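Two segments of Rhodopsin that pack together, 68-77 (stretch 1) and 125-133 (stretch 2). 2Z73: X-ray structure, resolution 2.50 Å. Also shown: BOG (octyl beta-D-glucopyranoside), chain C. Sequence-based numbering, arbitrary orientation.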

# COMPACT_ATOMS: atom_id res chain seq x y z
N PRO A 68 7.30 -18.15 -0.62
CA PRO A 68 7.46 -17.27 0.54
C PRO A 68 7.24 -15.77 0.31
O PRO A 68 6.54 -15.12 1.07
CB PRO A 68 8.87 -17.59 1.02
CG PRO A 68 8.99 -19.04 0.72
CD PRO A 68 8.41 -19.12 -0.68
N ALA A 69 7.85 -15.23 -0.74
CA ALA A 69 7.71 -13.80 -1.05
C ALA A 69 6.25 -13.36 -1.14
O ALA A 69 5.91 -12.26 -0.73
CB ALA A 69 8.43 -13.48 -2.35
N ASN A 70 5.41 -14.22 -1.70
CA ASN A 70 3.98 -13.93 -1.85
C ASN A 70 3.31 -13.63 -0.51
O ASN A 70 2.21 -13.09 -0.47
CB ASN A 70 3.28 -15.09 -2.53
CG ASN A 70 3.44 -15.05 -4.02
OD1 ASN A 70 3.09 -16.00 -4.72
ND2 ASN A 70 3.96 -13.95 -4.53
N MET A 71 3.98 -14.01 0.57
CA MET A 71 3.46 -13.74 1.90
C MET A 71 3.36 -12.22 2.03
O MET A 71 2.40 -11.69 2.59
CB MET A 71 4.40 -14.32 2.97
CG MET A 71 4.33 -15.84 3.13
SD MET A 71 5.61 -16.56 4.21
CE MET A 71 5.27 -15.61 5.76
N PHE A 72 4.37 -11.51 1.50
CA PHE A 72 4.39 -10.06 1.54
C PHE A 72 3.12 -9.54 0.86
O PHE A 72 2.48 -8.62 1.37
CB PHE A 72 5.61 -9.47 0.81
CG PHE A 72 6.93 -9.87 1.40
CD1 PHE A 72 7.12 -9.91 2.78
CD2 PHE A 72 8.01 -10.19 0.58
CE1 PHE A 72 8.36 -10.28 3.32
CE2 PHE A 72 9.25 -10.55 1.11
CZ PHE A 72 9.42 -10.60 2.48
N ILE A 73 2.78 -10.12 -0.28
CA ILE A 73 1.59 -9.72 -1.03
C ILE A 73 0.35 -9.90 -0.15
O ILE A 73 -0.53 -9.04 -0.12
CB ILE A 73 1.40 -10.56 -2.32
CG1 ILE A 73 2.35 -10.07 -3.42
CG2 ILE A 73 -0.04 -10.46 -2.82
CD1 ILE A 73 2.26 -10.87 -4.72
N ILE A 74 0.29 -11.02 0.55
CA ILE A 74 -0.84 -11.29 1.41
C ILE A 74 -0.87 -10.25 2.52
O ILE A 74 -1.91 -9.65 2.80
CB ILE A 74 -0.76 -12.74 1.99
CG1 ILE A 74 -1.01 -13.74 0.85
CG2 ILE A 74 -1.79 -12.94 3.10
CD1 ILE A 74 -0.75 -15.18 1.22
N ASN A 75 0.28 -10.04 3.16
CA ASN A 75 0.40 -9.08 4.24
C ASN A 75 -0.09 -7.70 3.78
O ASN A 75 -0.79 -7.00 4.52
CB ASN A 75 1.85 -8.99 4.73
CG ASN A 75 2.00 -8.05 5.91
OD1 ASN A 75 1.53 -8.33 7.01
ND2 ASN A 75 2.66 -6.92 5.68
N LEU A 76 0.28 -7.33 2.56
CA LEU A 76 -0.11 -6.05 1.97
C LEU A 76 -1.64 -6.00 1.82
O LEU A 76 -2.28 -5.00 2.13
CB LEU A 76 0.53 -5.89 0.59
CG LEU A 76 1.00 -4.52 0.12
CD1 LEU A 76 1.18 -4.56 -1.39
CD2 LEU A 76 -0.01 -3.44 0.49
N ALA A 77 -2.22 -7.10 1.33
CA ALA A 77 -3.65 -7.17 1.14
C ALA A 77 -4.41 -7.10 2.46
O ALA A 77 -5.49 -6.52 2.53
CB ALA A 77 -4.02 -8.43 0.39
C1 BOG C . 7.94 -16.36 -7.83
O1 BOG C . 8.16 -15.04 -7.58
C2 BOG C . 7.58 -16.31 -9.29
O2 BOG C . 6.37 -15.50 -9.56
C3 BOG C . 7.36 -17.73 -9.57
O3 BOG C . 7.04 -17.69 -10.92
C4 BOG C . 8.68 -18.55 -9.25
O4 BOG C . 8.48 -19.90 -9.52
C5 BOG C . 9.00 -18.55 -7.82
O5 BOG C . 9.19 -17.17 -7.56
C6 BOG C . 10.32 -19.36 -7.49
O6 BOG C . 10.58 -19.33 -5.99
C1' BOG C . 7.57 -14.93 -6.31
C2' BOG C . 8.09 -13.65 -5.88
C3' BOG C . 6.84 -12.90 -5.58
C4' BOG C . 7.21 -11.60 -6.02
C5' BOG C . 6.16 -10.72 -5.44
C6' BOG C . 6.14 -9.65 -6.39
C7' BOG C . 5.05 -8.81 -5.86
C8' BOG C . 4.60 -8.16 -7.05
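Stretch 2, residues 125-133: TMAMISIDR

Stretch 2 is a helical segment that lies nearly antiparallel on the helix of stretch 1, in a mostly apolar contact centred on the ring of F72, with one weak polar link at one end and, at the other, A69 against the carboxylate of D132, which is salt-bridged within stretch 2. All of T125 to R133 is helical, with phi between -58 and -74° and psi between -26 and -49°, and it is a piece of a longer helix that extends beyond both ends. Its backbone bonds follow the usual i to i+4 pattern, from I129 N to T125 O (2.9 Å) through R133 N to I129 O (3.0 Å).

The two axes make an angle of 164° between their N-to-C directions, with a signed crossing angle of -164°, and approach to 9.3 Å. Because the directions oppose, the early residues of stretch 2 meet the later residues of stretch 1: T125 lies by F72, N75 and L76, whereas D132 lies by A69. The CA atoms of F72 and T125 are 6.1 Å apart, those of A69 and D132 6.9 Å. Together the two stretches bury 440 Å².

F72 contributes the most covered area of any residue here, and its side chain fits as a knob into a hole formed by T125, M128, I129 and D132, residues spaced three and four apart so that they share one side of the helix. M128 CB stands over one face of the ring, 3.8 Å from its centroid and 16° off the normal, a CH-pi contact; its nearest ring atom is F72 CE1, at 3.7 Å. D132 CB lies at the ring edge, 4.2 Å from F72 CE2, while I129 CG1 packs against F72 CB at 3.4 Å. The methyl of T125 comes close to the opposing backbone, with T125 CG2 3.2 Å from F72 O, the oxygen that also accepts the helical bond from L76 N at 2.8 Å.

L76 extends the apolar surface. Its CD1 is 4.2 Å from M126 CG and 4.4 Å from I129 CD1, and its CB is 4.0 Å from T125 CG2. The CA-to-CB bond of M126 points away from stretch 1, yet the end of its side chain comes nearer. Next to this apolar patch, N75 ND2 donates a weak hydrogen bond to T125 OG1: the separation is only 2.7 Å, but the angle at the hydrogen is 117°, far from linear.

Towards the other end, the small side chain of A69 sits against the carboxylate of D132, with A69 CB 3.6 Å from D132 OD1. The same oxygen forms a salt bridge with R133 NH2 at 2.7 Å, so the charge of D132 is paired within its own helix. The octyl chain of BOG runs along the side of the contact from this end towards I73 and I129 and touches both stretches: its C2' is 3.6 Å from A69 CB and 3.4 Å from R133 NH2, and its C7' is 3.7 Å from I73 CD1 and 3.9 Å from I129 CG2.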

# COMPACT_ATOMS: atom_id res chain seq x y z
N THR A 125 5.81 -2.96 3.71
CA THR A 125 5.65 -4.29 3.16
C THR A 125 6.22 -4.21 1.76
O THR A 125 6.95 -5.10 1.34
CB THR A 125 4.17 -4.73 3.07
OG1 THR A 125 3.61 -4.79 4.38
CG2 THR A 125 4.06 -6.10 2.43
N MET A 126 5.88 -3.15 1.04
CA MET A 126 6.39 -2.97 -0.31
C MET A 126 7.92 -2.94 -0.23
O MET A 126 8.60 -3.49 -1.10
CB MET A 126 5.85 -1.69 -0.94
CG MET A 126 4.41 -1.82 -1.44
SD MET A 126 3.75 -0.32 -2.23
CE MET A 126 2.10 -0.23 -1.51
N ALA A 127 8.46 -2.33 0.82
CA ALA A 127 9.90 -2.28 1.00
C ALA A 127 10.45 -3.72 1.03
O ALA A 127 11.41 -4.03 0.32
CB ALA A 127 10.25 -1.55 2.29
N MET A 128 9.84 -4.57 1.85
CA MET A 128 10.27 -5.96 1.95
C MET A 128 10.15 -6.64 0.59
O MET A 128 10.93 -7.55 0.26
CB MET A 128 9.40 -6.74 2.94
CG MET A 128 9.42 -6.19 4.35
SD MET A 128 11.11 -5.96 4.93
CE MET A 128 10.96 -4.32 5.61
N ILE A 129 9.17 -6.21 -0.20
CA ILE A 129 8.98 -6.79 -1.51
C ILE A 129 10.08 -6.30 -2.44
O ILE A 129 10.55 -7.05 -3.30
CB ILE A 129 7.63 -6.42 -2.12
CG1 ILE A 129 6.50 -6.98 -1.25
CG2 ILE A 129 7.52 -6.97 -3.54
CD1 ILE A 129 5.10 -6.58 -1.71
N SER A 130 10.48 -5.05 -2.27
CA SER A 130 11.52 -4.46 -3.10
C SER A 130 12.86 -5.13 -2.80
O SER A 130 13.75 -5.17 -3.65
CB SER A 130 11.63 -2.96 -2.84
OG SER A 130 12.17 -2.71 -1.55
N ILE A 131 12.99 -5.65 -1.58
CA ILE A 131 14.21 -6.32 -1.17
C ILE A 131 14.29 -7.69 -1.83
O ILE A 131 15.35 -8.10 -2.32
CB ILE A 131 14.25 -6.49 0.35
CG1 ILE A 131 14.29 -5.11 1.01
CG2 ILE A 131 15.44 -7.30 0.75
CD1 ILE A 131 14.32 -5.15 2.51
N ASP A 132 13.17 -8.40 -1.83
CA ASP A 132 13.11 -9.71 -2.45
C ASP A 132 13.46 -9.55 -3.92
O ASP A 132 14.22 -10.33 -4.47
CB ASP A 132 11.72 -10.31 -2.30
CG ASP A 132 11.52 -11.53 -3.17
OD1 ASP A 132 10.80 -11.42 -4.18
OD2 ASP A 132 12.08 -12.58 -2.84
N ARG A 133 12.90 -8.52 -4.54
CA ARG A 133 13.16 -8.24 -5.94
C ARG A 133 14.66 -8.05 -6.19
O ARG A 133 15.21 -8.56 -7.16
CB ARG A 133 12.39 -7.00 -6.39
CG ARG A 133 10.88 -7.19 -6.49
CD ARG A 133 10.48 -8.32 -7.43
NE ARG A 133 10.72 -9.63 -6.83
CZ ARG A 133 10.67 -10.80 -7.48
NH1 ARG A 133 10.39 -10.84 -8.78
NH2 ARG A 133 10.91 -11.92 -6.83